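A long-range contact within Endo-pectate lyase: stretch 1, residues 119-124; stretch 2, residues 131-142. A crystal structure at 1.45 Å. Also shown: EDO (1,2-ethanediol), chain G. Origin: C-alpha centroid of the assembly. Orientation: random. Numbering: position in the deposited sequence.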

# COMPACT_ATOMS: atom_id res chain seq x y z
N SER A 119 -9.47 -6.81 18.82
CA SER A 119 -8.64 -6.16 19.87
C SER A 119 -7.25 -6.77 19.94
O SER A 119 -6.44 -6.37 20.77
N GLU A 120 -6.99 -7.74 19.07
CA GLU A 120 -5.68 -8.41 19.02
C GLU A 120 -4.65 -7.48 18.40
O GLU A 120 -3.44 -7.64 18.61
N CYS A 121 -5.12 -6.53 17.62
CA CYS A 121 -4.25 -5.59 16.93
C CYS A 121 -3.87 -4.42 17.82
O CYS A 121 -4.59 -3.43 17.91
N LYS A 122 -2.74 -4.58 18.50
CA LYS A 122 -2.21 -3.57 19.42
C LYS A 122 -0.74 -3.41 19.09
O LYS A 122 -0.10 -4.36 18.63
N PRO A 123 -0.18 -2.22 19.30
CA PRO A 123 1.24 -2.00 19.01
C PRO A 123 2.14 -3.04 19.67
O PRO A 123 2.00 -3.33 20.87
N GLY A 124 3.05 -3.60 18.89
CA GLY A 124 3.99 -4.59 19.39
C GLY A 124 3.54 -6.03 19.24
O GLY A 124 4.31 -6.96 19.52
N THR A 131 -4.14 -15.69 10.18
CA THR A 131 -4.71 -14.45 9.66
C THR A 131 -5.44 -13.75 10.78
O THR A 131 -6.18 -14.38 11.56
N VAL A 132 -5.23 -12.44 10.89
CA VAL A 132 -5.90 -11.65 11.91
C VAL A 132 -6.67 -10.52 11.26
O VAL A 132 -6.10 -9.73 10.50
N ASP A 133 -7.96 -10.47 11.53
CA ASP A 133 -8.82 -9.42 11.00
C ASP A 133 -8.94 -8.38 12.10
O ASP A 133 -9.53 -8.64 13.15
N CYS A 134 -8.37 -7.20 11.86
CA CYS A 134 -8.39 -6.13 12.85
C CYS A 134 -9.70 -5.35 12.92
O CYS A 134 -9.84 -4.45 13.75
N GLY A 135 -10.64 -5.69 12.05
CA GLY A 135 -11.94 -5.05 12.07
C GLY A 135 -12.02 -3.54 11.91
O GLY A 135 -12.96 -2.92 12.39
N GLY A 136 -11.03 -2.96 11.24
CA GLY A 136 -11.04 -1.52 11.01
C GLY A 136 -10.57 -0.62 12.13
O GLY A 136 -10.72 0.60 12.04
N VAL A 137 -9.99 -1.18 13.18
CA VAL A 137 -9.53 -0.35 14.29
C VAL A 137 -8.28 0.43 13.93
O VAL A 137 -7.60 0.12 12.95
N THR A 138 -7.98 1.44 14.74
CA THR A 138 -6.80 2.28 14.56
C THR A 138 -5.76 1.95 15.62
O THR A 138 -6.11 1.69 16.77
N ILE A 139 -4.49 1.94 15.22
CA ILE A 139 -3.42 1.72 16.18
C ILE A 139 -2.31 2.71 15.84
O ILE A 139 -2.25 3.22 14.73
N GLY A 140 -1.47 2.99 16.82
CA GLY A 140 -0.37 3.91 16.60
C GLY A 140 0.35 4.16 17.90
O GLY A 140 -0.21 3.93 18.98
N THR A 141 1.59 4.60 17.80
CA THR A 141 2.38 4.91 18.98
C THR A 141 2.89 6.34 18.80
O THR A 141 2.23 7.30 19.22
N SER A 142 4.03 6.49 18.14
CA SER A 142 4.59 7.82 17.92
C SER A 142 5.44 7.86 16.66
O SER A 142 5.63 6.85 15.98

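The contact between residues 119-124 and 131-142 is built around a covalent bond. No hydrogen bond runs directly from one stretch to the other, so the 408 Å² buried between them rests on a disulfide, on apolar packing and on one bridging water. The CA atoms of C121 and C134 lie 5.8 Å apart, and the SG atoms of C121 and C134 are 2.0 Å apart with chi3 at -88°, close to the right angle that a relaxed disulfide prefers. Both cysteines use the m rotamer (chi1 -48° for C121, -62° for C134), yet they reach the bond differently: the CA-to-CB bond of C121 points toward the other stretch, whereas that of C134 points sideways.

C121 is the principal bump of the shorter stretch. It is buried, and 109 Å² of it is covered by the longer stretch, more than for any other residue here. Three side chains besides its disulfide partner shape the hollow that receives it. V132, in the t rotamer (chi1 176°), brings CG1 to 3.7 Å from SG of C121; V137, in the m rotamer, places its CG2 4.3 Å from CB of C121. I139 meets the backbone of the same cysteine, its CG2 lying 3.2 Å from O of C121, a close approach of a methyl to a carbonyl. The CA-to-CB bonds of V132, V137 and I139 all point toward the shorter stretch, and a type I' turn from C134 to V137 lies between V132 and I139, closed by a weak hydrogen bond from N of V137 to O of C134 (3.3 Å). G135 and G136, both at positive phi, form the middle of the turn without touching residues 119-124.

Beyond the disulfide, the proline ring supplies a second projection. P123 has a C-gamma exo pucker and lies along I139, G140 and T141. Its CD is 4.2 Å from CB of I139, its CG 3.9 Å from O of G140, and its CB 3.5 Å from CG2 of T141. T141, whose CA-to-CB bond points toward the shorter stretch, has the p rotamer (chi1 52°), and its CG2 is the atom that meets the proline. I139, with chi1 66° (p) and chi2 169° (t), thus serves both projections. G140 has no side chain; the proline meets its carbonyl oxygen.

The polar groups lie around this apolar centre. E120 points its CB toward the longer stretch, but its OE1 only touches V132, 4.0 Å from CG1; its OE2 is hydrogen-bonded elsewhere in the structure. K122 directs its CB away, and its NZ makes a weak hydrogen bond to O of S119 (3.2 Å). Water 1 is the polar link across the contact, accepting from N of S119 at 2.8 Å and donating to O of C134 at 2.8 Å. D133 also points away: its OD1 accepts from N of G135 (2.9 Å, 155°), and its OD2 accepts from O2 of the ethanediol at 2.7 Å, a ligand probably carried over from the crystallisation liquor.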

# COMPACT_ATOMS: atom_id res chain seq x y z
CB SER A 119 -9.33 -6.27 21.23
OG SER A 119 -9.62 -7.62 21.54
CB GLU A 120 -5.75 -9.67 18.15
CG GLU A 120 -6.44 -10.87 18.77
CD GLU A 120 -6.46 -12.04 17.81
OE1 GLU A 120 -7.35 -12.10 16.94
OE2 GLU A 120 -5.56 -12.90 17.90
CB CYS A 121 -4.94 -5.12 15.65
SG CYS A 121 -5.60 -6.55 14.73
CB LYS A 122 -2.35 -4.06 20.87
CG LYS A 122 -3.78 -4.35 21.31
CD LYS A 122 -4.57 -3.06 21.49
CE LYS A 122 -6.01 -3.36 21.88
NZ LYS A 122 -6.09 -4.24 23.09
CB PRO A 123 1.48 -0.59 19.54
CG PRO A 123 0.19 0.09 19.22
CD PRO A 123 -0.84 -0.95 19.66
CB THR A 131 -5.70 -14.75 8.51
OG1 THR A 131 -4.99 -15.30 7.40
CG2 THR A 131 -6.41 -13.47 8.07
CB VAL A 132 -4.90 -11.05 12.92
CG1 VAL A 132 -5.64 -10.17 13.92
CG2 VAL A 132 -4.17 -12.18 13.67
CB ASP A 133 -10.20 -9.98 10.67
CG ASP A 133 -11.06 -9.02 9.88
OD1 ASP A 133 -10.92 -7.79 10.05
OD2 ASP A 133 -11.89 -9.51 9.08
CB CYS A 134 -7.23 -5.17 12.60
SG CYS A 134 -5.61 -5.99 12.78
CB VAL A 137 -9.22 -1.19 15.55
CG1 VAL A 137 -10.46 -1.96 15.99
CG2 VAL A 137 -8.06 -2.12 15.28
CB THR A 138 -7.15 3.78 14.71
OG1 THR A 138 -8.03 4.19 13.67
CG2 THR A 138 -5.88 4.64 14.67
CB ILE A 139 -2.84 0.28 16.14
CG1 ILE A 139 -2.14 0.02 14.81
CG2 ILE A 139 -3.95 -0.72 16.43
CD1 ILE A 139 -1.33 -1.27 14.81
CB THR A 141 3.56 3.90 19.17
OG1 THR A 141 4.32 3.81 17.96
CG2 THR A 141 3.03 2.51 19.53
CB SER A 142 5.47 8.21 19.11
OG SER A 142 6.52 7.27 19.27
C1 EDO G . -13.36 -9.91 4.62
O1 EDO G . -11.92 -9.80 4.08
C2 EDO G . -13.46 -10.01 6.15
O2 EDO G . -12.85 -8.71 6.74
O HOH W 1 -9.78 -5.39 16.38